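Local coordinates for protein high choriolytic enzyme 1 (Oryzias latipes, PDB 3VTG) that acts as a zinc-dependent endopeptidase of the astacin family that breaks down the inner layer of the fish egg envelope at hatching, at residues A[119-124]-A[168-173]; A[144-149]-A[186-191]; A[150-155]-A[180-185]. All coordinates share one frame; numbering follows the deposited sequence.

Contact 1 of 3, residues A[119-124]-A[168-173]; sequences YVRINW and SITPIP
Asn123 reaches across to Thr170 through its amide: ND2 donates to Thr170 OG1 over 2.9 Å, with the hydroxyl close to the amide plane and the two side chains crossing at about a right angle. Thr170 holds OG1 beside its backbone N (chi1 -53°), which turns the hydroxyl to Asn123 and sets its methyl CG2 3.5 Å from Arg121 NH2. A water bridges the polar ends, accepting from Arg121 NH2 and donating to Thr170 OG1. The backbone underneath is a small antiparallel sheet, strand 120-122 with 169-171, in the C-terminal subdomain of the astacin fold. Arg121 and Thr170 form its hydrogen-bonded pair, Arg121 N meeting Thr170 O at 2.8 Å and Thr170 N returning to Arg121 O at 3.0 Å. The other face is apolar: Ile169 CG2 presses on Val120 CB at 3.7 Å, and Ile169 lies side by side with Ile122. Behind the first shell, Arg121 NE donates to Asn123 OD1 (3.1 Å) in the guanidinium plane, and Asn123 ND2 also bonds to Asp167 O. An alanine in place of Asn123 would probably leave Thr170 OG1 and Arg121 NE without this amide as mate and the guanidinium freer to turn. Farther out, Val120 rests on Tyr147.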
ATOM      1  N   TYR A 119      18.645  -3.697  -6.677  1.00  9.43           N
ATOM      2  CA  TYR A 119      17.835  -4.894  -6.393  1.00  9.25           C
ATOM      3  C   TYR A 119      16.993  -5.355  -7.573  1.00  8.93           C
ATOM      4  O   TYR A 119      16.710  -6.545  -7.705  1.00  8.67           O
ATOM      5  CB  TYR A 119      16.946  -4.667  -5.158  1.00  9.51           C
ATOM      6  CG  TYR A 119      17.739  -4.141  -3.989  1.00  9.77           C
ATOM      7  CD1 TYR A 119      18.372  -5.007  -3.099  1.00 10.01           C
ATOM      8  CD2 TYR A 119      17.913  -2.773  -3.812  1.00  9.88           C
ATOM      9  CE1 TYR A 119      19.129  -4.516  -2.045  1.00 10.22           C
ATOM     10  CE2 TYR A 119      18.672  -2.271  -2.768  1.00 10.15           C
ATOM     11  CZ  TYR A 119      19.276  -3.146  -1.890  1.00 10.23           C
ATOM     12  OH  TYR A 119      20.035  -2.635  -0.862  1.00 10.69           O
ATOM     13  N   VAL A 120      16.587  -4.412  -8.419  1.00  8.73           N
ATOM     14  CA  VAL A 120      15.792  -4.739  -9.603  1.00  8.81           C
ATOM     15  C   VAL A 120      16.262  -3.950 -10.813  1.00  8.96           C
ATOM     16  O   VAL A 120      16.841  -2.867 -10.679  1.00  9.07           O
ATOM     17  CB  VAL A 120      14.269  -4.503  -9.399  1.00  8.65           C
ATOM     18  CG1 VAL A 120      13.694  -5.424  -8.326  1.00  8.60           C
ATOM     19  CG2 VAL A 120      13.960  -3.039  -9.096  1.00  8.71           C
ATOM     20  N   ARG A 121      16.017  -4.520 -11.987  1.00  9.28           N
ATOM     21  CA  ARG A 121      16.144  -3.814 -13.249  1.00  9.49           C
ATOM     22  C   ARG A 121      14.737  -3.560 -13.780  1.00  9.27           C
ATOM     23  O   ARG A 121      13.902  -4.467 -13.809  1.00  9.07           O
ATOM     24  CB  ARG A 121      16.957  -4.648 -14.242  1.00 10.14           C
ATOM     25  CG  ARG A 121      16.994  -4.082 -15.651  1.00 10.86           C
ATOM     26  CD  ARG A 121      17.878  -4.906 -16.575  1.00 11.70           C
ATOM     27  NE  ARG A 121      17.459  -6.305 -16.713  1.00 12.46           N
ATOM     28  CZ  ARG A 121      18.210  -7.355 -16.375  1.00 12.88           C
ATOM     29  NH1 ARG A 121      19.422  -7.176 -15.866  1.00 13.61           N
ATOM     30  NH2 ARG A 121      17.753  -8.589 -16.547  1.00 13.51           N
ATOM     31  N   ILE A 122      14.469  -2.316 -14.163  1.00  9.09           N
ATOM     32  CA  ILE A 122      13.209  -1.969 -14.811  1.00  9.00           C
ATOM     33  C   ILE A 122      13.408  -2.106 -16.316  1.00  9.01           C
ATOM     34  O   ILE A 122      14.243  -1.412 -16.907  1.00  9.20           O
ATOM     35  CB  ILE A 122      12.737  -0.537 -14.453  1.00  8.92           C
ATOM     36  CG1 ILE A 122      12.710  -0.312 -12.929  1.00  8.93           C
ATOM     37  CG2 ILE A 122      11.385  -0.239 -15.089  1.00  8.90           C
ATOM     38  CD1 ILE A 122      11.848  -1.276 -12.131  1.00  8.93           C
ATOM     39  N   ASN A 123      12.653  -3.014 -16.928  1.00  9.00           N
ATOM     40  CA  ASN A 123      12.757  -3.244 -18.366  1.00  9.11           C
ATOM     41  C   ASN A 123      11.752  -2.375 -19.117  1.00  9.16           C
ATOM     42  O   ASN A 123      10.670  -2.832 -19.510  1.00  9.06           O
ATOM     43  CB  ASN A 123      12.584  -4.728 -18.691  1.00  8.94           C
ATOM     44  CG  ASN A 123      13.470  -5.619 -17.835  1.00  8.93           C
ATOM     45  OD1 ASN A 123      14.688  -5.430 -17.762  1.00  9.05           O
ATOM     46  ND2 ASN A 123      12.860  -6.595 -17.179  1.00  8.89           N
ATOM     47  N   TRP A 124      12.135  -1.114 -19.302  1.00  9.34           N
ATOM     48  CA  TRP A 124      11.268  -0.083 -19.866  1.00  9.66           C
ATOM     49  C   TRP A 124      10.619  -0.456 -21.170  1.00 10.01           C
ATOM     50  O   TRP A 124       9.435  -0.195 -21.363  1.00 10.06           O
ATOM     51  CB  TRP A 124      12.031   1.232 -20.002  1.00  9.65           C
ATOM     52  CG  TRP A 124      12.546   1.747 -18.681  1.00  9.52           C
ATOM     53  CD1 TRP A 124      13.847   1.674 -18.189  1.00  9.52           C
ATOM     54  CD2 TRP A 124      11.777   2.423 -17.626  1.00  9.48           C
ATOM     55  NE1 TRP A 124      13.933   2.246 -16.944  1.00  9.54           N
ATOM     56  CE2 TRP A 124      12.728   2.712 -16.546  1.00  9.45           C
ATOM     57  CE3 TRP A 124      10.446   2.801 -17.474  1.00  9.48           C
ATOM     58  CZ2 TRP A 124      12.340   3.359 -15.379  1.00  9.51           C
ATOM     59  CZ3 TRP A 124      10.068   3.449 -16.292  1.00  9.51           C
ATOM     60  CH2 TRP A 124      10.994   3.719 -15.272  1.00  9.56           C
ATOM     61  N   SER A 168       8.352  -6.729 -16.882  1.00  9.20           N
ATOM     62  CA  SER A 168       8.598  -5.321 -16.595  1.00  8.94           C
ATOM     63  C   SER A 168       9.712  -5.136 -15.565  1.00  8.70           C
ATOM     64  O   SER A 168      10.429  -4.136 -15.602  1.00  8.65           O
ATOM     65  CB  SER A 168       7.321  -4.643 -16.107  1.00  8.97           C
ATOM     66  OG  SER A 168       6.823  -5.270 -14.941  1.00  9.09           O
ATOM     67  N   ILE A 169       9.847  -6.097 -14.651  1.00  8.51           N
ATOM     68  CA  ILE A 169      10.836  -6.029 -13.572  1.00  8.52           C
ATOM     69  C   ILE A 169      11.609  -7.338 -13.491  1.00  8.54           C
ATOM     70  O   ILE A 169      11.011  -8.415 -13.474  1.00  8.78           O
ATOM     71  CB  ILE A 169      10.173  -5.770 -12.196  1.00  8.38           C
ATOM     72  CG1 ILE A 169       9.324  -4.495 -12.222  1.00  8.32           C
ATOM     73  CG2 ILE A 169      11.222  -5.699 -11.090  1.00  8.48           C
ATOM     74  CD1 ILE A 169       8.419  -4.336 -11.019  1.00  8.36           C
ATOM     75  N   THR A 170      12.935  -7.236 -13.430  1.00  8.55           N
ATOM     76  CA  THR A 170      13.791  -8.401 -13.212  1.00  8.79           C
ATOM     77  C   THR A 170      14.654  -8.179 -11.977  1.00  8.74           C
ATOM     78  O   THR A 170      15.479  -7.269 -11.963  1.00  8.53           O
ATOM     79  CB  THR A 170      14.720  -8.674 -14.410  1.00  8.81           C
ATOM     80  OG1 THR A 170      13.950  -8.743 -15.617  1.00  8.95           O
ATOM     81  CG2 THR A 170      15.483  -9.988 -14.208  1.00  9.01           C
ATOM     82  N   PRO A 171      14.466  -9.003 -10.930  1.00  8.81           N
ATOM     83  CA  PRO A 171      15.355  -8.919  -9.771  1.00  8.99           C
ATOM     84  C   PRO A 171      16.805  -9.215 -10.157  1.00  9.27           C
ATOM     85  O   PRO A 171      17.056 -10.084 -10.996  1.00  9.25           O
ATOM     86  CB  PRO A 171      14.820 -10.010  -8.837  1.00  8.97           C
ATOM     87  CG  PRO A 171      13.391 -10.169  -9.230  1.00  8.90           C
ATOM     88  CD  PRO A 171      13.387  -9.985 -10.719  1.00  8.86           C
ATOM     89  N   ILE A 172      17.735  -8.469  -9.567  1.00  9.58           N
ATOM     90  CA  ILE A 172      19.171  -8.651  -9.805  1.00 10.11           C
ATOM     91  C   ILE A 172      19.897  -8.783  -8.463  1.00 10.48           C
ATOM     92  O   ILE A 172      19.516  -8.120  -7.499  1.00 10.33           O
ATOM     93  CB  ILE A 172      19.779  -7.501 -10.656  1.00 10.14           C
ATOM     94  CG1 ILE A 172      19.550  -6.129  -9.997  1.00 10.23           C
ATOM     95  CG2 ILE A 172      19.223  -7.531 -12.079  1.00 10.15           C
ATOM     96  CD1 ILE A 172      20.341  -4.992 -10.613  1.00 10.55           C
ATOM     97  N   PRO A 173      20.938  -9.639  -8.385  1.00 10.93           N
ATOM     98  CA  PRO A 173      21.541 -10.452  -9.446  1.00 11.35           C
ATOM     99  C   PRO A 173      20.872 -11.813  -9.653  1.00 11.82           C
ATOM    100  O   PRO A 173      21.256 -12.550 -10.562  1.00 12.46           O
ATOM    101  CB  PRO A 173      22.970 -10.647  -8.943  1.00 11.50           C
ATOM    102  CG  PRO A 173      22.823 -10.694  -7.461  1.00 11.39           C
ATOM    103  CD  PRO A 173      21.673  -9.784  -7.112  1.00 11.16           C
TER
HETATM  104  O   HOH W   1      15.494  -8.828 -17.909  1.00 17.50           O

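Contact 2 of 3, residues A[144-149]-A[186-191]; sequences NTPYDY and SRWDIT
Asp148 keeps CG anti to its backbone N (chi1 -176°), which carries the carboxylate across to Ser186, whose OG sits between its own backbone N and carbonyl carbon (chi1 76°), turned to the incoming oxygen. Ser186 OG donates to Asp148 OD2 at 2.7 Å, meeting it nearly along the C-O axis. Ser186 is the N-cap of helix 187-196: its OG accepts from Asp189 N at 3.0 Å, while Ser186 N donates back to Asp189 OD2, completing a capping box. A water donates to Asp148 OD2 and accepts from Trp188 N, linking the carboxylate to an amide of the first turn. Pro146 CD lies over one face of the Trp188 indole in a CH-pi contact, 3.4 Å from the centroid of the six-membered ring and 14° off its normal; the Arg187 guanidinium covers the opposite face toward the rim. Asp148 OD2 lies at the ring edge, and Thr145 CG2 comes within 3.7 Å of Trp188 CE3. Asp148 is held further by Ser150 OG at OD1 and by Glu110 at its backbone N. A place near the positive end of the helix dipole would probably favour the charged form of Asp148, although the nearby carboxylate of Asp189 would oppose this.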
ATOM      1  N   ASN A 144      15.227   3.313   7.568  1.00  9.21           N
ATOM      2  CA  ASN A 144      16.327   2.406   7.924  1.00  9.28           C
ATOM      3  C   ASN A 144      16.027   0.926   7.676  1.00  9.08           C
ATOM      4  O   ASN A 144      16.652   0.044   8.272  1.00  9.32           O
ATOM      5  CB  ASN A 144      16.804   2.646   9.369  1.00  9.69           C
ATOM      6  CG  ASN A 144      17.660   3.893   9.502  1.00 10.06           C
ATOM      7  OD1 ASN A 144      18.200   4.398   8.518  1.00 10.59           O
ATOM      8  ND2 ASN A 144      17.800   4.387  10.726  1.00 10.47           N
ATOM      9  N   THR A 145      15.073   0.666   6.786  1.00  8.82           N
ATOM     10  CA  THR A 145      14.730  -0.694   6.384  1.00  8.58           C
ATOM     11  C   THR A 145      15.309  -0.973   4.995  1.00  8.41           C
ATOM     12  O   THR A 145      15.511  -0.040   4.213  1.00  8.30           O
ATOM     13  CB  THR A 145      13.202  -0.936   6.395  1.00  8.51           C
ATOM     14  OG1 THR A 145      12.582  -0.258   5.292  1.00  8.39           O
ATOM     15  CG2 THR A 145      12.586  -0.473   7.715  1.00  8.64           C
ATOM     16  N   PRO A 146      15.593  -2.252   4.685  1.00  8.29           N
ATOM     17  CA  PRO A 146      16.189  -2.589   3.403  1.00  8.30           C
ATOM     18  C   PRO A 146      15.132  -2.830   2.332  1.00  8.22           C
ATOM     19  O   PRO A 146      13.940  -2.941   2.639  1.00  8.25           O
ATOM     20  CB  PRO A 146      16.914  -3.898   3.707  1.00  8.30           C
ATOM     21  CG  PRO A 146      16.041  -4.558   4.720  1.00  8.31           C
ATOM     22  CD  PRO A 146      15.361  -3.458   5.501  1.00  8.30           C
ATOM     23  N   TYR A 147      15.576  -2.915   1.082  1.00  8.14           N
ATOM     24  CA  TYR A 147      14.714  -3.307  -0.017  1.00  8.09           C
ATOM     25  C   TYR A 147      14.190  -4.713   0.259  1.00  8.20           C
ATOM     26  O   TYR A 147      14.955  -5.609   0.613  1.00  8.36           O
ATOM     27  CB  TYR A 147      15.503  -3.293  -1.320  1.00  7.95           C
ATOM     28  CG  TYR A 147      14.642  -3.314  -2.557  1.00  7.80           C
ATOM     29  CD1 TYR A 147      14.303  -2.132  -3.209  1.00  7.77           C
ATOM     30  CD2 TYR A 147      14.166  -4.518  -3.079  1.00  7.72           C
ATOM     31  CE1 TYR A 147      13.511  -2.144  -4.344  1.00  7.71           C
ATOM     32  CE2 TYR A 147      13.375  -4.542  -4.217  1.00  7.70           C
ATOM     33  CZ  TYR A 147      13.053  -3.353  -4.844  1.00  7.64           C
ATOM     34  OH  TYR A 147      12.268  -3.368  -5.971  1.00  7.70           O
ATOM     35  N   ASP A 148      12.882  -4.893   0.107  1.00  8.20           N
ATOM     36  CA  ASP A 148      12.229  -6.153   0.449  1.00  8.31           C
ATOM     37  C   ASP A 148      11.464  -6.718  -0.744  1.00  8.19           C
ATOM     38  O   ASP A 148      10.360  -6.263  -1.058  1.00  8.03           O
ATOM     39  CB  ASP A 148      11.298  -5.943   1.652  1.00  8.54           C
ATOM     40  CG  ASP A 148      10.642  -7.230   2.138  1.00  8.76           C
ATOM     41  OD1 ASP A 148      10.956  -8.331   1.631  1.00  8.89           O
ATOM     42  OD2 ASP A 148       9.796  -7.125   3.051  1.00  9.22           O
ATOM     43  N   TYR A 149      12.049  -7.720  -1.399  1.00  8.11           N
ATOM     44  CA  TYR A 149      11.403  -8.378  -2.533  1.00  8.10           C
ATOM     45  C   TYR A 149      10.041  -8.957  -2.154  1.00  8.08           C
ATOM     46  O   TYR A 149       9.158  -9.084  -3.002  1.00  7.96           O
ATOM     47  CB  TYR A 149      12.262  -9.526  -3.054  1.00  8.25           C
ATOM     48  CG  TYR A 149      13.544  -9.156  -3.765  1.00  8.29           C
ATOM     49  CD1 TYR A 149      13.534  -8.406  -4.944  1.00  8.31           C
ATOM     50  CD2 TYR A 149      14.770  -9.609  -3.284  1.00  8.38           C
ATOM     51  CE1 TYR A 149      14.714  -8.104  -5.610  1.00  8.25           C
ATOM     52  CE2 TYR A 149      15.952  -9.317  -3.940  1.00  8.28           C
ATOM     53  CZ  TYR A 149      15.920  -8.562  -5.096  1.00  8.20           C
ATOM     54  OH  TYR A 149      17.107  -8.287  -5.736  1.00  8.08           O
ATOM     55  N   SER A 186       4.654  -8.384   4.926  1.00  9.54           N
ATOM     56  CA  SER A 186       5.966  -8.923   5.249  1.00  9.43           C
ATOM     57  C   SER A 186       6.466  -8.357   6.574  1.00  9.35           C
ATOM     58  O   SER A 186       5.913  -7.389   7.104  1.00  9.10           O
ATOM     59  CB  SER A 186       6.965  -8.586   4.141  1.00  9.36           C
ATOM     60  OG  SER A 186       7.358  -7.228   4.215  1.00  9.20           O
ATOM     61  N   ARG A 187       7.530  -8.957   7.096  1.00  9.49           N
ATOM     62  CA  ARG A 187       8.162  -8.461   8.308  1.00  9.59           C
ATOM     63  C   ARG A 187       8.536  -6.984   8.170  1.00  9.24           C
ATOM     64  O   ARG A 187       8.255  -6.183   9.063  1.00  9.19           O
ATOM     65  CB  ARG A 187       9.387  -9.306   8.652  1.00 10.18           C
ATOM     66  CG  ARG A 187       9.966  -9.032  10.029  1.00 11.00           C
ATOM     67  CD  ARG A 187      11.212  -8.180   9.963  1.00 11.63           C
ATOM     68  NE  ARG A 187      12.296  -8.858   9.257  1.00 11.97           N
ATOM     69  CZ  ARG A 187      13.585  -8.666   9.510  1.00 11.83           C
ATOM     70  NH1 ARG A 187      13.953  -7.822  10.462  1.00 11.79           N
ATOM     71  NH2 ARG A 187      14.501  -9.318   8.811  1.00 11.87           N
ATOM     72  N   TRP A 188       9.152  -6.621   7.045  1.00  8.85           N
ATOM     73  CA  TRP A 188       9.519  -5.227   6.820  1.00  8.64           C
ATOM     74  C   TRP A 188       8.338  -4.316   6.625  1.00  8.50           C
ATOM     75  O   TRP A 188       8.378  -3.178   7.080  1.00  8.52           O
ATOM     76  CB  TRP A 188      10.551  -5.079   5.703  1.00  8.61           C
ATOM     77  CG  TRP A 188      11.907  -5.604   6.100  1.00  8.65           C
ATOM     78  CD1 TRP A 188      12.608  -6.656   5.525  1.00  8.71           C
ATOM     79  CD2 TRP A 188      12.767  -5.127   7.195  1.00  8.63           C
ATOM     80  NE1 TRP A 188      13.808  -6.853   6.160  1.00  8.71           N
ATOM     81  CE2 TRP A 188      13.965  -5.973   7.172  1.00  8.67           C
ATOM     82  CE3 TRP A 188      12.671  -4.119   8.155  1.00  8.68           C
ATOM     83  CZ2 TRP A 188      15.010  -5.796   8.075  1.00  8.77           C
ATOM     84  CZ3 TRP A 188      13.731  -3.950   9.057  1.00  8.68           C
ATOM     85  CH2 TRP A 188      14.870  -4.771   9.015  1.00  8.80           C
ATOM     86  N   ASP A 189       7.270  -4.803   5.984  1.00  8.42           N
ATOM     87  CA  ASP A 189       6.025  -4.022   5.885  1.00  8.44           C
ATOM     88  C   ASP A 189       5.541  -3.605   7.278  1.00  8.48           C
ATOM     89  O   ASP A 189       5.234  -2.436   7.509  1.00  8.47           O
ATOM     90  CB  ASP A 189       4.909  -4.810   5.186  1.00  8.39           C
ATOM     91  CG  ASP A 189       5.152  -5.023   3.695  1.00  8.41           C
ATOM     92  OD1 ASP A 189       5.778  -4.161   3.032  1.00  8.46           O
ATOM     93  OD2 ASP A 189       4.676  -6.061   3.188  1.00  8.34           O
ATOM     94  N   ILE A 190       5.479  -4.575   8.192  1.00  8.61           N
ATOM     95  CA  ILE A 190       5.025  -4.341   9.566  1.00  8.73           C
ATOM     96  C   ILE A 190       5.984  -3.412  10.320  1.00  8.82           C
ATOM     97  O   ILE A 190       5.551  -2.464  10.981  1.00  8.85           O
ATOM     98  CB  ILE A 190       4.808  -5.682  10.313  1.00  8.77           C
ATOM     99  CG1 ILE A 190       3.623  -6.457   9.709  1.00  8.89           C
ATOM    100  CG2 ILE A 190       4.628  -5.474  11.816  1.00  8.73           C
ATOM    101  CD1 ILE A 190       2.270  -5.785   9.851  1.00  8.97           C
ATOM    102  N   THR A 191       7.283  -3.679  10.194  1.00  8.91           N
ATOM    103  CA  THR A 191       8.306  -2.868  10.849  1.00  9.03           C
ATOM    104  C   THR A 191       8.210  -1.406  10.403  1.00  8.87           C
ATOM    105  O   THR A 191       8.275  -0.491  11.228  1.00  8.99           O
ATOM    106  CB  THR A 191       9.719  -3.434  10.590  1.00  9.19           C
ATOM    107  OG1 THR A 191       9.800  -4.764  11.119  1.00  9.67           O
ATOM    108  CG2 THR A 191      10.794  -2.568  11.248  1.00  9.28           C
TER
HETATM  109  O   HOH W   2      10.216  -8.833   5.165  1.00 10.97           O

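Contact 3 of 3, residues A[150-155]-A[180-185]; sequences SSIMHY and GQRNGM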
ATOM      1  N   SER A 150       9.890  -9.320  -0.880  1.00  8.12           N
ATOM      2  CA  SER A 150       8.679  -9.979  -0.389  1.00  8.17           C
ATOM      3  C   SER A 150       7.611  -9.017   0.135  1.00  8.05           C
ATOM      4  O   SER A 150       6.587  -9.459   0.658  1.00  8.14           O
ATOM      5  CB  SER A 150       9.028 -11.022   0.681  1.00  8.47           C
ATOM      6  OG  SER A 150       9.268 -10.421   1.943  1.00  8.73           O
ATOM      7  N   SER A 151       7.845  -7.712  -0.008  1.00  7.72           N
ATOM      8  CA  SER A 151       6.884  -6.700   0.437  1.00  7.55           C
ATOM      9  C   SER A 151       5.557  -6.818  -0.298  1.00  7.46           C
ATOM     10  O   SER A 151       5.523  -7.043  -1.508  1.00  7.30           O
ATOM     11  CB  SER A 151       7.440  -5.291   0.234  1.00  7.49           C
ATOM     12  OG  SER A 151       6.428  -4.320   0.461  1.00  7.53           O
ATOM     13  N   ILE A 152       4.466  -6.625   0.441  1.00  7.35           N
ATOM     14  CA  ILE A 152       3.124  -6.581  -0.141  1.00  7.42           C
ATOM     15  C   ILE A 152       2.981  -5.381  -1.091  1.00  7.32           C
ATOM     16  O   ILE A 152       2.002  -5.278  -1.828  1.00  7.20           O
ATOM     17  CB  ILE A 152       2.047  -6.558   0.975  1.00  7.53           C
ATOM     18  CG1 ILE A 152       0.715  -7.138   0.471  1.00  7.65           C
ATOM     19  CG2 ILE A 152       1.901  -5.160   1.577  1.00  7.60           C
ATOM     20  CD1 ILE A 152      -0.333  -7.313   1.553  1.00  7.92           C
ATOM     21  N   MET A 153       3.976  -4.493  -1.078  1.00  7.28           N
ATOM     22  CA  MET A 153       3.977  -3.298  -1.924  1.00  7.25           C
ATOM     23  C   MET A 153       4.791  -3.450  -3.215  1.00  7.18           C
ATOM     24  O   MET A 153       4.859  -2.520  -4.015  1.00  7.20           O
ATOM     25  CB  MET A 153       4.483  -2.079  -1.138  1.00  7.36           C
ATOM     26  CG  MET A 153       3.750  -1.810   0.171  1.00  7.44           C
ATOM     27  SD  MET A 153       1.952  -1.733   0.017  1.00  7.55           S
ATOM     28  CE  MET A 153       1.742  -0.187  -0.859  1.00  7.72           C
ATOM     29  N   HIS A 154       5.404  -4.614  -3.414  1.00  7.16           N
ATOM     30  CA  HIS A 154       6.217  -4.850  -4.605  1.00  7.26           C
ATOM     31  C   HIS A 154       5.375  -5.343  -5.745  1.00  7.39           C
ATOM     32  O   HIS A 154       4.611  -6.291  -5.584  1.00  7.41           O
ATOM     33  CB  HIS A 154       7.318  -5.864  -4.303  1.00  7.24           C
ATOM     34  CG  HIS A 154       8.526  -5.740  -5.205  1.00  7.16           C
ATOM     35  ND1 HIS A 154       8.460  -5.898  -6.543  1.00  7.10           N
ATOM     36  CD2 HIS A 154       9.857  -5.460  -4.909  1.00  7.21           C
ATOM     37  CE1 HIS A 154       9.687  -5.720  -7.073  1.00  7.18           C
ATOM     38  NE2 HIS A 154      10.540  -5.456  -6.074  1.00  7.25           N
ATOM     39  N   TYR A 155       5.511  -4.708  -6.906  1.00  7.55           N
ATOM     40  CA  TYR A 155       4.891  -5.195  -8.141  1.00  7.69           C
ATOM     41  C   TYR A 155       5.408  -6.589  -8.503  1.00  7.81           C
ATOM     42  O   TYR A 155       6.570  -6.924  -8.240  1.00  7.77           O
ATOM     43  CB  TYR A 155       5.234  -4.261  -9.304  1.00  7.73           C
ATOM     44  CG  TYR A 155       4.340  -3.053  -9.524  1.00  7.80           C
ATOM     45  CD1 TYR A 155       3.411  -2.629  -8.567  1.00  7.86           C
ATOM     46  CD2 TYR A 155       4.457  -2.313 -10.699  1.00  7.83           C
ATOM     47  CE1 TYR A 155       2.615  -1.512  -8.790  1.00  7.98           C
ATOM     48  CE2 TYR A 155       3.671  -1.200 -10.930  1.00  7.90           C
ATOM     49  CZ  TYR A 155       2.752  -0.804  -9.978  1.00  7.95           C
ATOM     50  OH  TYR A 155       1.977   0.305 -10.219  1.00  8.26           O
ATOM     51  N   GLY A 180       5.892  -9.753  -5.862  1.00  9.12           N
ATOM     52  CA  GLY A 180       4.483  -9.520  -6.156  1.00  9.10           C
ATOM     53  C   GLY A 180       3.470 -10.249  -5.295  1.00  9.05           C
ATOM     54  O   GLY A 180       2.281 -10.235  -5.613  1.00  9.26           O
ATOM     55  N   GLN A 181       3.915 -10.872  -4.203  1.00  9.13           N
ATOM     56  CA  GLN A 181       2.984 -11.584  -3.317  1.00  9.08           C
ATOM     57  C   GLN A 181       1.916 -10.646  -2.765  1.00  9.06           C
ATOM     58  O   GLN A 181       2.204  -9.502  -2.406  1.00  9.05           O
ATOM     59  CB  GLN A 181       3.713 -12.311  -2.175  1.00  9.10           C
ATOM     60  CG  GLN A 181       4.349 -11.428  -1.101  1.00  9.01           C
ATOM     61  CD  GLN A 181       3.385 -10.973  -0.005  1.00  8.99           C
ATOM     62  OE1 GLN A 181       2.310 -11.548   0.185  1.00  9.10           O
ATOM     63  NE2 GLN A 181       3.777  -9.939   0.729  1.00  8.94           N
ATOM     64  N   ARG A 182       0.680 -11.133  -2.725  1.00  9.19           N
ATOM     65  CA  ARG A 182      -0.417 -10.404  -2.092  1.00  9.35           C
ATOM     66  C   ARG A 182      -1.132 -11.291  -1.071  1.00  9.73           C
ATOM     67  O   ARG A 182      -2.359 -11.264  -0.943  1.00  9.77           O
ATOM     68  CB  ARG A 182      -1.391  -9.840  -3.137  1.00  9.20           C
ATOM     69  CG  ARG A 182      -0.790  -8.790  -4.068  1.00  8.98           C
ATOM     70  CD  ARG A 182      -0.375  -7.517  -3.338  1.00  9.02           C
ATOM     71  NE  ARG A 182       0.156  -6.512  -4.256  1.00  8.94           N
ATOM     72  CZ  ARG A 182       1.435  -6.404  -4.608  1.00  8.83           C
ATOM     73  NH1 ARG A 182       2.346  -7.234  -4.118  1.00  8.72           N
ATOM     74  NH2 ARG A 182       1.812  -5.450  -5.449  1.00  9.04           N
ATOM     75  N   ASN A 183      -0.344 -12.071  -0.340  1.00 10.13           N
ATOM     76  CA  ASN A 183      -0.875 -12.938   0.703  1.00 10.65           C
ATOM     77  C   ASN A 183      -1.061 -12.192   2.016  1.00 10.60           C
ATOM     78  O   ASN A 183      -2.108 -12.288   2.645  1.00 10.78           O
ATOM     79  CB  ASN A 183       0.028 -14.160   0.896  1.00 11.39           C
ATOM     80  CG  ASN A 183       0.059 -15.062  -0.324  1.00 12.02           C
ATOM     81  OD1 ASN A 183      -0.978 -15.388  -0.897  1.00 12.94           O
ATOM     82  ND2 ASN A 183       1.258 -15.467  -0.727  1.00 12.73           N
ATOM     83  N   GLY A 184      -0.047 -11.437   2.418  1.00 10.42           N
ATOM     84  CA  GLY A 184      -0.090 -10.697   3.671  1.00 10.24           C
ATOM     85  C   GLY A 184       1.110  -9.785   3.787  1.00 10.12           C
ATOM     86  O   GLY A 184       1.962  -9.741   2.897  1.00 10.38           O
ATOM     87  N   MET A 185       1.175  -9.050   4.889  1.00 10.04           N
ATOM     88  CA  MET A 185       2.266  -8.117   5.111  1.00  9.98           C
ATOM     89  C   MET A 185       3.548  -8.826   5.515  1.00  9.81           C
ATOM     90  O   MET A 185       3.531  -9.771   6.310  1.00  9.87           O
ATOM     91  CB  MET A 185       1.864  -7.058   6.131  1.00 10.29           C
ATOM     92  CG  MET A 185       0.886  -6.058   5.544  1.00 10.73           C
ATOM     93  SD  MET A 185       0.398  -4.762   6.686  1.00 11.15           S
ATOM     94  CE  MET A 185      -0.902  -5.584   7.605  1.00 11.18           C
TER
HETATM   95  O   HOH W   3       6.444  -9.100  -3.185  1.00  7.80           O
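Ser151 to His154 form a type I beta turn against the irregular loop 180-185, and the carbonyls of Ile152 and His154 both meet Arg182. The guanidinium grips His154 O end-on, NH1 and NH2 each donating to that one atom over 2.9 Å, close to the guanidinium plane and from the same face of the carbonyl. Ile152 O stands instead over the guanidinium face, 3.1 Å from Arg182 CZ. Arg182 NH1 donates as well to Gln181 O, which further fixes the group's rotation. Bent at chi2 (84°), Gln181 turns its amide back: NE2 bonds to Ser150 O at 2.9 Å across the contact and to Gly184 O at 2.8 Å, while OE1 accepts from the backbone N of Asn183 and Gly184. Ile152 CG2 meets Met185 CG at 4.2 Å, while its CD1 lies against the Gly184 carbonyl. Gly180 CA touches His154 O at 3.3 Å through a CA-H...O contact. This turn is the Met-turn of the metzincins, Met153 lying beneath the zinc site against His103. Ile152 O accepts from ND1 of the zinc ligand His99 and is thus a second-shell group that probably orients it; the positive guanidinium over the same oxygen would probably polarise the carbonyl.

How the contacts relate
Along the chain the segments run 119-124, 144-149, 150-155, 168-173, 180-185 and 186-191, so the partners of contact 3 fall between those of contact 2, whereas contact 1 alternates with both. Contacts 2 and 3, their centres about 11 Å apart, are joined by Asp189 of contact 2, whose carboxylate bonds to Ser151 OG and Ile152 N of contact 3. Contact 1 lies farther out, its centre about 19 Å from that of contact 2 and 16 Å from that of contact 3. Tyr149 OH bonds to Tyr119 O, tying contacts 2 and 1, and Ile169 packs on Tyr155, tying contacts 1 and 3. Contact 3 borders the zinc site; the others tie its Met-turn to the two-stranded sheet and helix 187-196.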